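Local coordinates for protein acyl-ACP thioesterase (Bacteroides thetaiotaomicron, PDB 2ESS) that probably hydrolyses the thioester of fatty acyl chains carried by acyl carrier protein, as other acyl-ACP thioesterases with paired hotdog domains do, at residues A205-S210 with V240-V245; L216-D221 with V230-N235; I8-F13 with K78-T83; A66-E71 with I199-M204. All blocks are in the same frame, centred on the assembly; numbering follows the deposited sequence.

Overall arrangement
From the N terminus, segment 8-13 is closed off by 78-83 in contact 3, on the outer flank of the first hotdog half. Before that loop closes, 66-71 has already opened contact 4, so the two cross; contact 4 closes only at 199-204, after 127 intervening residues, and joins the first half to the second across one continuous antiparallel sheet. Strand 199-206 then runs straight into contact 1, whose 205-210 pairs with 240-245. Contact 2, the hairpin of 216-221 with 230-235, is nested inside that loop, and a probable hydrogen bond from Ser243 N to Val230 O links the two. Contacts 2 and 3 lie farthest apart, with centres about 33 Å from each other.

Contact 1 of 4, residues A205-S210 with V240-V245; sequences AYVAES and VCRSKV
Val240 O is gripped by two successive amides, Val207 N at 2.8 Å and Ala208 N at 3.1 Å, at the point where the antiparallel pairing of strands 199-206 and 238-247 in the C-terminal hotdog half gives way to loop. Both donors come from the same face of the carbonyl plane, and Val207 N stands 40° out of it. Further along, the ladder is regular: Ala205 N reaches Arg242 O at 2.7 Å, and Arg242 N answers to Ala205 O. Between this pair and the bonds to Val240 O lies the non-hydrogen-bonded pair of Tyr206 and Cys241, with Cys241 CB tight against Ala205 O at 3.1 Å. Val240 and Cys241 together face Val232 on the next strand, a classic beta bulge. On the face carrying Arg242, the side chain bends at chi3 (-84°), bringing NE back toward the first segment, and Val207 CG2 lies over one face of the guanidinium, 3.7 Å from Arg242 NH2. Beyond the strand the chain turns past Glu209, whose side chain comes close to that of the calcium ligand His175. Ser210 then closes on Val240: its OG, anti to its own carbonyl carbon (chi1 -64°) and hydrogen-bonded to the hydroxyl of Tyr181, sits 3.3 Å from Val240 CG1 and 3.6 Å from Val240 CG2.

Contact 2 of 4, residues L216-D221 with V230-N235; sequences LSFFCD and VEVKKN
The Phe219 ring carries Lys233 CE over one face, offset toward the rim, and has Glu231 O at its edge in the ring plane. Phe219 and Lys233 belong to the beta hairpin of strands 215-224 and 227-234, in the second hotdog half. The lysine chain, extended beyond CG, crosses the phenylalanine at about a right angle; its CD comes to 3.5 Å from Phe219 CE1, and NZ ends 4.4 Å from the Phe219 ring centroid in a cation-pi contact. An alanine in place of Phe219 would probably leave the Lys233 ammonium without its aromatic partner and the aliphatic chain freer to turn. Phe218, on the opposite face of the sheet, lies alongside Val232 and points the same way. Val232 CG1 sits over one face of the Phe218 ring, 4.3 Å from its centroid, while Val232 CG2 touches Phe218 CE2 at 3.7 Å; helix 178-186 covers this side through His184 and Ile185. Two hydrogen-bonded pairs, Ser217 with Lys233 and Phe219 with Glu231, hold the strands in register with four bonds of nearly equal length. On the Phe218 side, the pairing is extended by Leu216 CD2 against Lys234 CB and by Cys220 SG, 4.0 Å from Val230 CG2.

Contact 3 of 4, residues I8-F13 with K78-T83; sequences IGTYQF and KFSVQT
Lys78 begins the pairing with its backbone, its CA 3.3 Å from Phe13 O in a CA-H...O contact. Phe79 follows with CG between its backbone N and carbonyl carbon (chi1 70°), and its ring packs against Phe13: Phe13 CB sits over one face in a CH-pi contact, 3.5 Å from Phe79 CZ. The two rings themselves meet obliquely, their planes at 33°. An alanine in place of Phe79 would probably open a gap beside Phe13 CB and hold the Phe13 ring less firmly. On the other face of the sheet, Ser80 CB packs against the flat amide end of Gln12, 3.6 Å from Gln12 NE2. This is the outer ladder of the N-terminal hotdog half, where strand 9-14 runs antiparallel to 78-88 and helix 28-45 covers the face bearing Tyr11, Phe13 and Val81. Val81 exchanges two backbone bonds with Tyr11, and Val81 CG2 touches Phe13 CE2 at 3.7 Å. Gln82 lies alongside Thr10, its CG 3.4 Å from Thr10 OG1, while Gln82 CB meets Ile8 CG2. Thr83 pairs with Gly9 through both amides; Thr83 CG2 sits in plane at the Tyr11 ring edge, 3.8 Å from Tyr11 CE2, while Thr83 OG1 is hydrogen-bonded to Arg95 NH1 and Asn96 O.

Contact 4 of 4, residues A66-E71 with I199-M204; sequences AIELDE and IRRFEM
The seam between the two hotdog halves runs through Glu68 and its arginine partners, where strand 58-69 of the first half pairs antiparallel with strand 199-206 of the second. Glu68, extended with CG anti to the backbone N (chi1 -164°), holds out one carboxylate oxygen to each of two neighbouring arginines. Its OE2 takes a salt bridge from Arg201 NH1 at 2.9 Å, met nearly along the C-O bond and in the guanidinium plane, although the two flat groups are turned 75° apart. Its OE1 makes a weak one with Arg200 NH2 at 3.4 Å. Arg200 and Arg201 both face Ile246 on the neighbouring strand 238-247, a classic beta bulge, which probably helps both to reach the same acid. Arg201 also grips Glu203 side-on, with NE at 2.8 Å and NH2 at 3.1 Å both directed at Glu203 OE2, and Arg201 NH2 is hydrogen-bonded to Glu147 O as well. Carboxylates at two parts of its rim would probably favour the charged form of this buried arginine. Ala66 CB covers one guanidinium face, 3.4 Å from Arg201 NH2. Two backbone bonds join Ile67 and Phe202, and Leu69 N adds a third to Arg200 O. The side chains of Ile67 and Phe202 lie on the other face, toward helix 28-45, with Ile67 CD1 at the edge of the Phe202 ring, 4.5 Å from Phe202 CD2.

Contact 1 of 4, residues A205-S210 with V240-V245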
loop_
_atom_site.group_PDB
_atom_site.type_symbol
_atom_site.label_atom_id
_atom_site.label_comp_id
_atom_site.label_asym_id
_atom_site.label_seq_id
_atom_site.Cartn_x
_atom_site.Cartn_y
_atom_site.Cartn_z
ATOM N N ALA A 205 -13.464 -7.782 12.329
ATOM C CA ALA A 205 -14.004 -7.145 13.540
ATOM C C ALA A 205 -12.842 -6.539 14.310
ATOM O O ALA A 205 -11.897 -7.231 14.659
ATOM C CB ALA A 205 -14.736 -8.165 14.414
ATOM N N TYR A 206 -12.933 -5.257 14.616
ATOM C CA TYR A 206 -11.791 -4.535 15.206
ATOM C C TYR A 206 -12.144 -4.365 16.650
ATOM O O TYR A 206 -13.091 -3.657 16.999
ATOM C CB TYR A 206 -11.560 -3.188 14.509
ATOM C CG TYR A 206 -11.083 -3.366 13.096
ATOM C CD1 TYR A 206 -9.740 -3.698 12.839
ATOM C CD2 TYR A 206 -11.949 -3.267 12.027
ATOM C CE1 TYR A 206 -9.282 -3.924 11.546
ATOM C CE2 TYR A 206 -11.482 -3.476 10.724
ATOM C CZ TYR A 206 -10.162 -3.783 10.497
ATOM O OH TYR A 206 -9.728 -3.997 9.207
ATOM N N VAL A 207 -11.408 -5.062 17.497
ATOM C CA VAL A 207 -11.759 -5.169 18.904
ATOM C C VAL A 207 -10.969 -4.210 19.809
ATOM O O VAL A 207 -11.517 -3.637 20.733
ATOM C CB VAL A 207 -11.612 -6.629 19.367
ATOM C CG1 VAL A 207 -12.047 -6.789 20.838
ATOM C CG2 VAL A 207 -12.406 -7.541 18.415
ATOM N N ALA A 208 -9.679 -4.077 19.558
ATOM C CA ALA A 208 -8.787 -3.332 20.422
ATOM C C ALA A 208 -7.544 -2.999 19.621
ATOM O O ALA A 208 -7.362 -3.508 18.500
ATOM C CB ALA A 208 -8.431 -4.119 21.633
ATOM N N GLU A 209 -6.693 -2.158 20.195
ATOM C CA GLU A 209 -5.546 -1.602 19.497
ATOM C C GLU A 209 -4.286 -2.343 19.853
ATOM O O GLU A 209 -4.160 -2.856 20.951
ATOM C CB GLU A 209 -5.362 -0.110 19.829
ATOM C CG GLU A 209 -6.532 0.756 19.490
ATOM C CD GLU A 209 -6.805 0.927 17.973
ATOM O OE1 GLU A 209 -6.174 0.242 17.133
ATOM O OE2 GLU A 209 -7.674 1.766 17.615
ATOM N N SER A 210 -3.365 -2.386 18.889
ATOM C CA SER A 210 -2.005 -2.893 19.065
ATOM C C SER A 210 -1.034 -1.769 18.748
ATOM O O SER A 210 -1.327 -0.905 17.918
ATOM C CB SER A 210 -1.716 -4.038 18.091
ATOM O OG SER A 210 -2.564 -5.119 18.378
ATOM N N VAL A 240 -7.329 -8.454 19.743
ATOM C CA VAL A 240 -7.346 -7.175 19.027
ATOM C C VAL A 240 -8.239 -7.170 17.783
ATOM O O VAL A 240 -8.807 -6.131 17.438
ATOM C CB VAL A 240 -5.918 -6.647 18.690
ATOM C CG1 VAL A 240 -5.175 -6.383 20.025
ATOM C CG2 VAL A 240 -5.143 -7.621 17.773
ATOM N N CYS A 241 -8.345 -8.297 17.092
ATOM C CA CYS A 241 -9.335 -8.392 16.021
ATOM C C CYS A 241 -9.704 -9.823 15.751
ATOM O O CYS A 241 -9.020 -10.734 16.193
ATOM C CB CYS A 241 -8.871 -7.685 14.764
ATOM S SG CYS A 241 -7.414 -8.300 14.033
ATOM N N ARG A 242 -10.811 -9.997 15.031
ATOM C CA ARG A 242 -11.278 -11.278 14.545
ATOM C C ARG A 242 -11.628 -11.089 13.081
ATOM O O ARG A 242 -11.903 -9.945 12.624
ATOM C CB ARG A 242 -12.491 -11.792 15.348
ATOM C CG ARG A 242 -12.123 -12.204 16.757
ATOM C CD ARG A 242 -13.279 -12.799 17.571
ATOM N NE ARG A 242 -13.997 -11.694 18.127
ATOM C CZ ARG A 242 -13.922 -11.273 19.378
ATOM N NH1 ARG A 242 -13.195 -11.891 20.305
ATOM N NH2 ARG A 242 -14.622 -10.207 19.691
ATOM N N SER A 243 -11.612 -12.214 12.361
ATOM C CA SER A 243 -11.824 -12.236 10.938
ATOM C C SER A 243 -12.493 -13.524 10.518
ATOM O O SER A 243 -12.359 -14.569 11.165
ATOM C CB SER A 243 -10.486 -12.044 10.207
ATOM O OG SER A 243 -10.628 -12.116 8.800
ATOM N N LYS A 244 -13.260 -13.414 9.443
ATOM C CA LYS A 244 -13.834 -14.553 8.780
ATOM C C LYS A 244 -13.459 -14.473 7.294
ATOM O O LYS A 244 -13.556 -13.418 6.661
ATOM C CB LYS A 244 -15.327 -14.568 8.998
ATOM C CG LYS A 244 -16.033 -15.791 8.494
ATOM C CD LYS A 244 -17.545 -15.662 8.652
ATOM C CE LYS A 244 -17.949 -15.566 10.102
ATOM N NZ LYS A 244 -19.392 -15.834 10.293
ATOM N N VAL A 245 -12.984 -15.592 6.770
ATOM C CA VAL A 245 -12.501 -15.694 5.387
ATOM C C VAL A 245 -13.215 -16.878 4.781
ATOM O O VAL A 245 -13.134 -18.011 5.300
ATOM C CB VAL A 245 -10.984 -15.898 5.314
ATOM C CG1 VAL A 245 -10.500 -15.639 3.904
ATOM C CG2 VAL A 245 -10.225 -14.988 6.257
#

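Contact 2 of 4, residues L216-D221 with V230-N235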
loop_
_atom_site.group_PDB
_atom_site.type_symbol
_atom_site.label_atom_id
_atom_site.label_comp_id
_atom_site.label_asym_id
_atom_site.label_seq_id
_atom_site.Cartn_x
_atom_site.Cartn_y
_atom_site.Cartn_z
ATOM N N LEU A 216 1.885 -10.076 18.141
ATOM C CA LEU A 216 0.590 -10.520 17.711
ATOM C C LEU A 216 0.644 -12.024 17.479
ATOM O O LEU A 216 1.533 -12.527 16.802
ATOM C CB LEU A 216 0.236 -9.794 16.447
ATOM C CG LEU A 216 0.190 -8.264 16.583
ATOM C CD1 LEU A 216 -0.057 -7.700 15.233
ATOM C CD2 LEU A 216 -0.850 -7.800 17.571
ATOM N N SER A 217 -0.282 -12.747 18.079
ATOM C CA SER A 217 -0.451 -14.181 17.838
ATOM C C SER A 217 -1.796 -14.405 17.103
ATOM O O SER A 217 -2.774 -13.665 17.306
ATOM C CB SER A 217 -0.365 -14.980 19.131
ATOM O OG SER A 217 -1.014 -14.313 20.180
ATOM N N PHE A 218 -1.794 -15.421 16.244
ATOM C CA PHE A 218 -2.883 -15.686 15.329
ATOM C C PHE A 218 -3.434 -17.056 15.611
ATOM O O PHE A 218 -2.686 -18.013 15.659
ATOM C CB PHE A 218 -2.399 -15.633 13.882
ATOM C CG PHE A 218 -1.939 -14.276 13.458
ATOM C CD1 PHE A 218 -0.736 -13.772 13.886
ATOM C CD2 PHE A 218 -2.732 -13.482 12.672
ATOM C CE1 PHE A 218 -0.332 -12.502 13.527
ATOM C CE2 PHE A 218 -2.319 -12.249 12.308
ATOM C CZ PHE A 218 -1.113 -11.757 12.745
ATOM N N PHE A 219 -4.749 -17.128 15.793
ATOM C CA PHE A 219 -5.442 -18.385 16.065
ATOM C C PHE A 219 -6.464 -18.574 14.974
ATOM O O PHE A 219 -7.069 -17.603 14.503
ATOM C CB PHE A 219 -6.153 -18.321 17.400
ATOM C CG PHE A 219 -5.267 -17.942 18.515
ATOM C CD1 PHE A 219 -4.858 -16.625 18.669
ATOM C CD2 PHE A 219 -4.824 -18.895 19.417
ATOM C CE1 PHE A 219 -4.013 -16.268 19.704
ATOM C CE2 PHE A 219 -3.998 -18.536 20.462
ATOM C CZ PHE A 219 -3.580 -17.217 20.591
ATOM N N CYS A 220 -6.681 -19.830 14.602
ATOM C CA CYS A 220 -7.520 -20.141 13.480
ATOM C C CYS A 220 -8.351 -21.408 13.679
ATOM O O CYS A 220 -7.821 -22.426 14.095
ATOM C CB CYS A 220 -6.650 -20.277 12.264
ATOM S SG CYS A 220 -7.628 -20.454 10.807
ATOM N N ASP A 221 -9.662 -21.313 13.419
ATOM C CA ASP A 221 -10.582 -22.466 13.317
ATOM C C ASP A 221 -10.960 -22.634 11.857
ATOM O O ASP A 221 -11.453 -21.691 11.268
ATOM C CB ASP A 221 -11.919 -22.188 14.024
ATOM C CG ASP A 221 -11.810 -22.104 15.513
ATOM O OD1 ASP A 221 -10.838 -22.626 16.102
ATOM O OD2 ASP A 221 -12.743 -21.519 16.102
ATOM N N VAL A 230 -10.573 -16.482 12.321
ATOM C CA VAL A 230 -9.270 -16.091 12.782
ATOM C C VAL A 230 -9.446 -15.080 13.930
ATOM O O VAL A 230 -10.329 -14.204 13.907
ATOM C CB VAL A 230 -8.393 -15.511 11.627
ATOM C CG1 VAL A 230 -7.032 -15.045 12.166
ATOM C CG2 VAL A 230 -8.237 -16.524 10.470
ATOM N N GLU A 231 -8.625 -15.251 14.952
ATOM C CA GLU A 231 -8.535 -14.321 16.051
ATOM C C GLU A 231 -7.078 -13.906 16.167
ATOM O O GLU A 231 -6.203 -14.747 16.071
ATOM C CB GLU A 231 -9.024 -15.009 17.330
ATOM C CG GLU A 231 -9.253 -14.121 18.504
ATOM C CD GLU A 231 -10.028 -14.844 19.632
ATOM O OE1 GLU A 231 -9.414 -15.681 20.328
ATOM O OE2 GLU A 231 -11.246 -14.562 19.814
ATOM N N VAL A 232 -6.838 -12.597 16.290
ATOM C CA VAL A 232 -5.525 -12.042 16.554
ATOM C C VAL A 232 -5.507 -11.535 18.002
ATOM O O VAL A 232 -6.409 -10.808 18.424
ATOM C CB VAL A 232 -5.143 -10.880 15.598
ATOM C CG1 VAL A 232 -3.670 -10.483 15.799
ATOM C CG2 VAL A 232 -5.379 -11.257 14.124
ATOM N N LYS A 233 -4.499 -11.942 18.761
ATOM C CA LYS A 233 -4.315 -11.487 20.142
ATOM C C LYS A 233 -2.979 -10.770 20.307
ATOM O O LYS A 233 -1.991 -11.102 19.639
ATOM C CB LYS A 233 -4.342 -12.651 21.126
ATOM C CG LYS A 233 -5.638 -13.364 21.218
ATOM C CD LYS A 233 -5.563 -14.463 22.253
ATOM C CE LYS A 233 -6.731 -15.405 22.122
ATOM N NZ LYS A 233 -6.682 -16.491 23.162
ATOM N N LYS A 234 -2.937 -9.795 21.204
ATOM C CA LYS A 234 -1.672 -9.159 21.539
ATOM C C LYS A 234 -1.163 -9.613 22.901
ATOM O O LYS A 234 -1.934 -9.868 23.842
ATOM C CB LYS A 234 -1.757 -7.626 21.459
ATOM C CG LYS A 234 -2.447 -6.923 22.618
ATOM C CD LYS A 234 -2.522 -5.408 22.370
ATOM C CE LYS A 234 -3.350 -4.721 23.459
ATOM N NZ LYS A 234 -3.328 -3.254 23.351
ATOM N N ASN A 235 0.155 -9.722 22.965
ATOM C CA ASN A 235 0.880 -10.110 24.142
ATOM C C ASN A 235 0.200 -11.266 24.882
ATOM O O ASN A 235 0.039 -11.262 26.093
ATOM C CB ASN A 235 1.149 -8.854 24.987
ATOM C CG ASN A 235 1.960 -7.773 24.184
ATOM O OD1 ASN A 235 2.879 -8.102 23.400
ATOM N ND2 ASN A 235 1.609 -6.504 24.375
#

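Contact 3 of 4, residues I8-F13 with K78-T83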
loop_
_atom_site.group_PDB
_atom_site.type_symbol
_atom_site.label_atom_id
_atom_site.label_comp_id
_atom_site.label_asym_id
_atom_site.label_seq_id
_atom_site.Cartn_x
_atom_site.Cartn_y
_atom_site.Cartn_z
ATOM N N ILE A 8 -25.185 9.185 -3.036
ATOM C CA ILE A 8 -24.090 8.253 -3.324
ATOM C C ILE A 8 -22.837 8.992 -3.803
ATOM O O ILE A 8 -22.898 9.875 -4.642
ATOM C CB ILE A 8 -24.528 7.172 -4.379
ATOM C CG1 ILE A 8 -25.755 6.419 -3.866
ATOM C CG2 ILE A 8 -23.395 6.201 -4.661
ATOM C CD1 ILE A 8 -26.514 5.634 -4.945
ATOM N N GLY A 9 -21.699 8.664 -3.221
ATOM C CA GLY A 9 -20.431 9.088 -3.735
ATOM C C GLY A 9 -19.850 7.993 -4.615
ATOM O O GLY A 9 -19.841 6.823 -4.227
ATOM N N THR A 10 -19.308 8.383 -5.758
ATOM C CA THR A 10 -18.666 7.459 -6.713
ATOM C C THR A 10 -17.231 7.875 -7.010
ATOM O O THR A 10 -16.977 9.008 -7.362
ATOM C CB THR A 10 -19.443 7.408 -8.083
ATOM O OG1 THR A 10 -20.845 7.204 -7.844
ATOM C CG2 THR A 10 -18.867 6.299 -9.012
ATOM N N TYR A 11 -16.292 6.947 -6.884
ATOM C CA TYR A 11 -14.868 7.248 -6.943
ATOM C C TYR A 11 -14.207 6.286 -7.901
ATOM O O TYR A 11 -14.517 5.110 -7.885
ATOM C CB TYR A 11 -14.259 7.174 -5.535
ATOM C CG TYR A 11 -15.038 8.055 -4.582
ATOM C CD1 TYR A 11 -14.899 9.434 -4.589
ATOM C CD2 TYR A 11 -16.005 7.510 -3.746
ATOM C CE1 TYR A 11 -15.667 10.227 -3.751
ATOM C CE2 TYR A 11 -16.777 8.307 -2.900
ATOM C CZ TYR A 11 -16.604 9.652 -2.899
ATOM O OH TYR A 11 -17.398 10.400 -2.050
ATOM N N GLN A 12 -13.346 6.826 -8.757
ATOM C CA GLN A 12 -12.677 6.090 -9.829
ATOM C C GLN A 12 -11.244 5.703 -9.489
ATOM O O GLN A 12 -10.464 6.499 -8.963
ATOM C CB GLN A 12 -12.623 6.939 -11.109
ATOM C CG GLN A 12 -13.958 7.402 -11.637
ATOM C CD GLN A 12 -14.833 6.242 -12.009
ATOM O OE1 GLN A 12 -14.353 5.245 -12.559
ATOM N NE2 GLN A 12 -16.121 6.341 -11.680
ATOM N N PHE A 13 -10.893 4.466 -9.802
ATOM C CA PHE A 13 -9.552 3.945 -9.556
ATOM C C PHE A 13 -9.011 3.132 -10.731
ATOM O O PHE A 13 -9.747 2.744 -11.625
ATOM C CB PHE A 13 -9.571 3.070 -8.320
ATOM C CG PHE A 13 -10.061 3.763 -7.114
ATOM C CD1 PHE A 13 -9.244 4.672 -6.463
ATOM C CD2 PHE A 13 -11.351 3.562 -6.648
ATOM C CE1 PHE A 13 -9.704 5.354 -5.343
ATOM C CE2 PHE A 13 -11.813 4.228 -5.509
ATOM C CZ PHE A 13 -10.994 5.119 -4.860
ATOM N N LYS A 78 -9.572 -0.202 -14.888
ATOM C CA LYS A 78 -10.343 0.761 -14.158
ATOM C C LYS A 78 -11.385 0.026 -13.348
ATOM O O LYS A 78 -11.876 -1.035 -13.741
ATOM C CB LYS A 78 -11.054 1.708 -15.111
ATOM C CG LYS A 78 -10.122 2.662 -15.853
ATOM C CD LYS A 78 -10.921 3.478 -16.878
ATOM C CE LYS A 78 -10.015 4.246 -17.817
ATOM N NZ LYS A 78 -10.769 4.651 -19.034
ATOM N N PHE A 79 -11.712 0.622 -12.222
ATOM C CA PHE A 79 -12.808 0.205 -11.398
ATOM C C PHE A 79 -13.317 1.389 -10.607
ATOM O O PHE A 79 -12.706 2.448 -10.582
ATOM C CB PHE A 79 -12.439 -1.004 -10.508
ATOM C CG PHE A 79 -11.467 -0.713 -9.387
ATOM C CD1 PHE A 79 -10.094 -0.715 -9.626
ATOM C CD2 PHE A 79 -11.919 -0.509 -8.076
ATOM C CE1 PHE A 79 -9.172 -0.481 -8.616
ATOM C CE2 PHE A 79 -10.994 -0.294 -7.043
ATOM C CZ PHE A 79 -9.628 -0.284 -7.311
ATOM N N SER A 80 -14.469 1.229 -9.990
ATOM C CA SER A 80 -14.978 2.307 -9.152
ATOM C C SER A 80 -15.661 1.777 -7.905
ATOM O O SER A 80 -16.039 0.589 -7.829
ATOM C CB SER A 80 -15.898 3.226 -9.970
ATOM O OG SER A 80 -16.972 2.493 -10.442
ATOM N N VAL A 81 -15.770 2.674 -6.935
ATOM C CA VAL A 81 -16.411 2.395 -5.674
ATOM C C VAL A 81 -17.540 3.406 -5.489
ATOM O O VAL A 81 -17.355 4.627 -5.675
ATOM C CB VAL A 81 -15.400 2.500 -4.531
ATOM C CG1 VAL A 81 -16.092 2.348 -3.154
ATOM C CG2 VAL A 81 -14.256 1.510 -4.728
ATOM N N GLN A 82 -18.708 2.904 -5.123
ATOM C CA GLN A 82 -19.824 3.747 -4.694
ATOM C C GLN A 82 -20.008 3.495 -3.201
ATOM O O GLN A 82 -19.838 2.376 -2.732
ATOM C CB GLN A 82 -21.106 3.403 -5.440
ATOM C CG GLN A 82 -21.174 3.957 -6.843
ATOM C CD GLN A 82 -22.301 3.372 -7.629
ATOM O OE1 GLN A 82 -22.906 2.389 -7.232
ATOM N NE2 GLN A 82 -22.589 3.974 -8.752
ATOM N N THR A 83 -20.382 4.538 -2.476
ATOM C CA THR A 83 -20.613 4.434 -1.049
ATOM C C THR A 83 -21.725 5.389 -0.623
ATOM O O THR A 83 -21.954 6.439 -1.240
ATOM C CB THR A 83 -19.302 4.708 -0.268
ATOM O OG1 THR A 83 -19.541 4.448 1.110
ATOM C CG2 THR A 83 -18.785 6.140 -0.510
#

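Contact 4 of 4, residues A66-E71 with I199-M204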
loop_
_atom_site.group_PDB
_atom_site.type_symbol
_atom_site.label_atom_id
_atom_site.label_comp_id
_atom_site.label_asym_id
_atom_site.label_seq_id
_atom_site.Cartn_x
_atom_site.Cartn_y
_atom_site.Cartn_z
ATOM N N ALA A 66 -17.449 -6.020 6.235
ATOM C CA ALA A 66 -17.658 -7.259 5.442
ATOM C C ALA A 66 -17.615 -6.859 3.977
ATOM O O ALA A 66 -18.241 -5.877 3.590
ATOM C CB ALA A 66 -18.978 -7.961 5.762
ATOM N N ILE A 67 -16.860 -7.640 3.210
ATOM C CA ILE A 67 -16.654 -7.497 1.763
ATOM C C ILE A 67 -17.077 -8.810 1.096
ATOM O O ILE A 67 -16.690 -9.906 1.520
ATOM C CB ILE A 67 -15.179 -7.196 1.415
ATOM C CG1 ILE A 67 -14.676 -5.948 2.148
ATOM C CG2 ILE A 67 -14.953 -7.005 -0.135
ATOM C CD1 ILE A 67 -13.127 -5.777 2.107
ATOM N N GLU A 68 -17.929 -8.721 0.092
ATOM C CA GLU A 68 -18.339 -9.923 -0.653
ATOM C C GLU A 68 -18.200 -9.651 -2.145
ATOM O O GLU A 68 -18.713 -8.639 -2.642
ATOM C CB GLU A 68 -19.770 -10.330 -0.303
ATOM C CG GLU A 68 -20.145 -11.745 -0.726
ATOM C CD GLU A 68 -21.493 -12.209 -0.148
ATOM O OE1 GLU A 68 -22.172 -12.967 -0.870
ATOM O OE2 GLU A 68 -21.865 -11.820 0.999
ATOM N N LEU A 69 -17.494 -10.547 -2.837
ATOM C CA LEU A 69 -17.059 -10.322 -4.230
ATOM C C LEU A 69 -17.385 -11.485 -5.129
ATOM O O LEU A 69 -17.223 -12.623 -4.723
ATOM C CB LEU A 69 -15.542 -10.104 -4.285
ATOM C CG LEU A 69 -14.949 -8.933 -3.496
ATOM C CD1 LEU A 69 -13.470 -9.163 -3.319
ATOM C CD2 LEU A 69 -15.244 -7.607 -4.175
ATOM N N ASP A 70 -17.835 -11.185 -6.354
ATOM C CA ASP A 70 -17.883 -12.166 -7.446
ATOM C C ASP A 70 -16.532 -12.246 -8.162
ATOM O O ASP A 70 -16.134 -13.295 -8.656
ATOM C CB ASP A 70 -18.916 -11.753 -8.491
ATOM C CG ASP A 70 -20.347 -11.939 -8.008
ATOM O OD1 ASP A 70 -20.581 -12.744 -7.068
ATOM O OD2 ASP A 70 -21.243 -11.280 -8.584
ATOM N N GLU A 71 -15.854 -11.118 -8.261
ATOM C CA GLU A 71 -14.510 -11.053 -8.819
ATOM C C GLU A 71 -13.843 -9.786 -8.304
ATOM O O GLU A 71 -14.475 -8.958 -7.670
ATOM C CB GLU A 71 -14.541 -11.074 -10.344
ATOM C CG GLU A 71 -15.190 -9.869 -10.962
ATOM N N ILE A 199 -11.104 -15.657 -2.527
ATOM C CA ILE A 199 -11.871 -15.249 -1.379
ATOM C C ILE A 199 -13.163 -14.633 -1.889
ATOM O O ILE A 199 -13.130 -13.624 -2.579
ATOM C CB ILE A 199 -11.129 -14.209 -0.527
ATOM C CG1 ILE A 199 -9.827 -14.821 0.004
ATOM C CG2 ILE A 199 -12.031 -13.772 0.673
ATOM C CD1 ILE A 199 -8.914 -13.833 0.729
ATOM N N ARG A 200 -14.294 -15.215 -1.520
ATOM C CA ARG A 200 -15.593 -14.651 -1.872
ATOM C C ARG A 200 -16.200 -13.783 -0.790
ATOM O O ARG A 200 -16.942 -12.850 -1.095
ATOM C CB ARG A 200 -16.559 -15.723 -2.340
ATOM C CG ARG A 200 -17.381 -16.447 -1.322
ATOM C CD ARG A 200 -18.706 -16.900 -1.976
ATOM N NE ARG A 200 -19.557 -15.741 -2.302
ATOM C CZ ARG A 200 -19.674 -15.143 -3.496
ATOM N NH1 ARG A 200 -19.018 -15.570 -4.580
ATOM N NH2 ARG A 200 -20.483 -14.093 -3.612
ATOM N N ARG A 201 -15.885 -14.078 0.466
ATOM C CA ARG A 201 -16.327 -13.212 1.562
ATOM C C ARG A 201 -15.242 -13.067 2.590
ATOM O O ARG A 201 -14.573 -14.034 2.933
ATOM C CB ARG A 201 -17.598 -13.739 2.210
ATOM C CG ARG A 201 -18.137 -12.745 3.276
ATOM C CD ARG A 201 -19.516 -12.953 3.551
ATOM N NE ARG A 201 -19.914 -12.181 4.727
ATOM C CZ ARG A 201 -20.810 -11.202 4.754
ATOM N NH1 ARG A 201 -21.416 -10.778 3.630
ATOM N NH2 ARG A 201 -21.091 -10.639 5.936
ATOM N N PHE A 202 -15.076 -11.840 3.080
ATOM C CA PHE A 202 -14.050 -11.497 4.023
ATOM C C PHE A 202 -14.622 -10.517 5.049
ATOM O O PHE A 202 -15.204 -9.482 4.692
ATOM C CB PHE A 202 -12.839 -10.911 3.293
ATOM C CG PHE A 202 -11.731 -10.502 4.216
ATOM C CD1 PHE A 202 -10.885 -11.447 4.762
ATOM C CD2 PHE A 202 -11.565 -9.167 4.557
ATOM C CE1 PHE A 202 -9.894 -11.074 5.641
ATOM C CE2 PHE A 202 -10.598 -8.801 5.406
ATOM C CZ PHE A 202 -9.747 -9.759 5.949
ATOM N N GLU A 203 -14.478 -10.853 6.325
ATOM C CA GLU A 203 -14.957 -9.986 7.389
ATOM C C GLU A 203 -13.878 -9.681 8.418
ATOM O O GLU A 203 -13.043 -10.501 8.689
ATOM C CB GLU A 203 -16.128 -10.629 8.105
ATOM C CG GLU A 203 -17.237 -11.130 7.234
ATOM C CD GLU A 203 -18.325 -11.874 8.007
ATOM O OE1 GLU A 203 -18.346 -11.822 9.256
ATOM O OE2 GLU A 203 -19.144 -12.547 7.344
HETATM N N MSE A 204 -13.894 -8.471 8.930
HETATM C CA MSE A 204 -12.998 -8.003 9.983
HETATM C C MSE A 204 -13.874 -7.469 11.101
HETATM O O MSE A 204 -14.910 -6.794 10.842
HETATM C CB MSE A 204 -12.161 -6.842 9.496
HETATM C CG MSE A 204 -11.143 -7.227 8.455
HETATM SE SE MSE A 204 -9.786 -8.461 9.300
HETATM C CE MSE A 204 -9.207 -7.533 10.976
#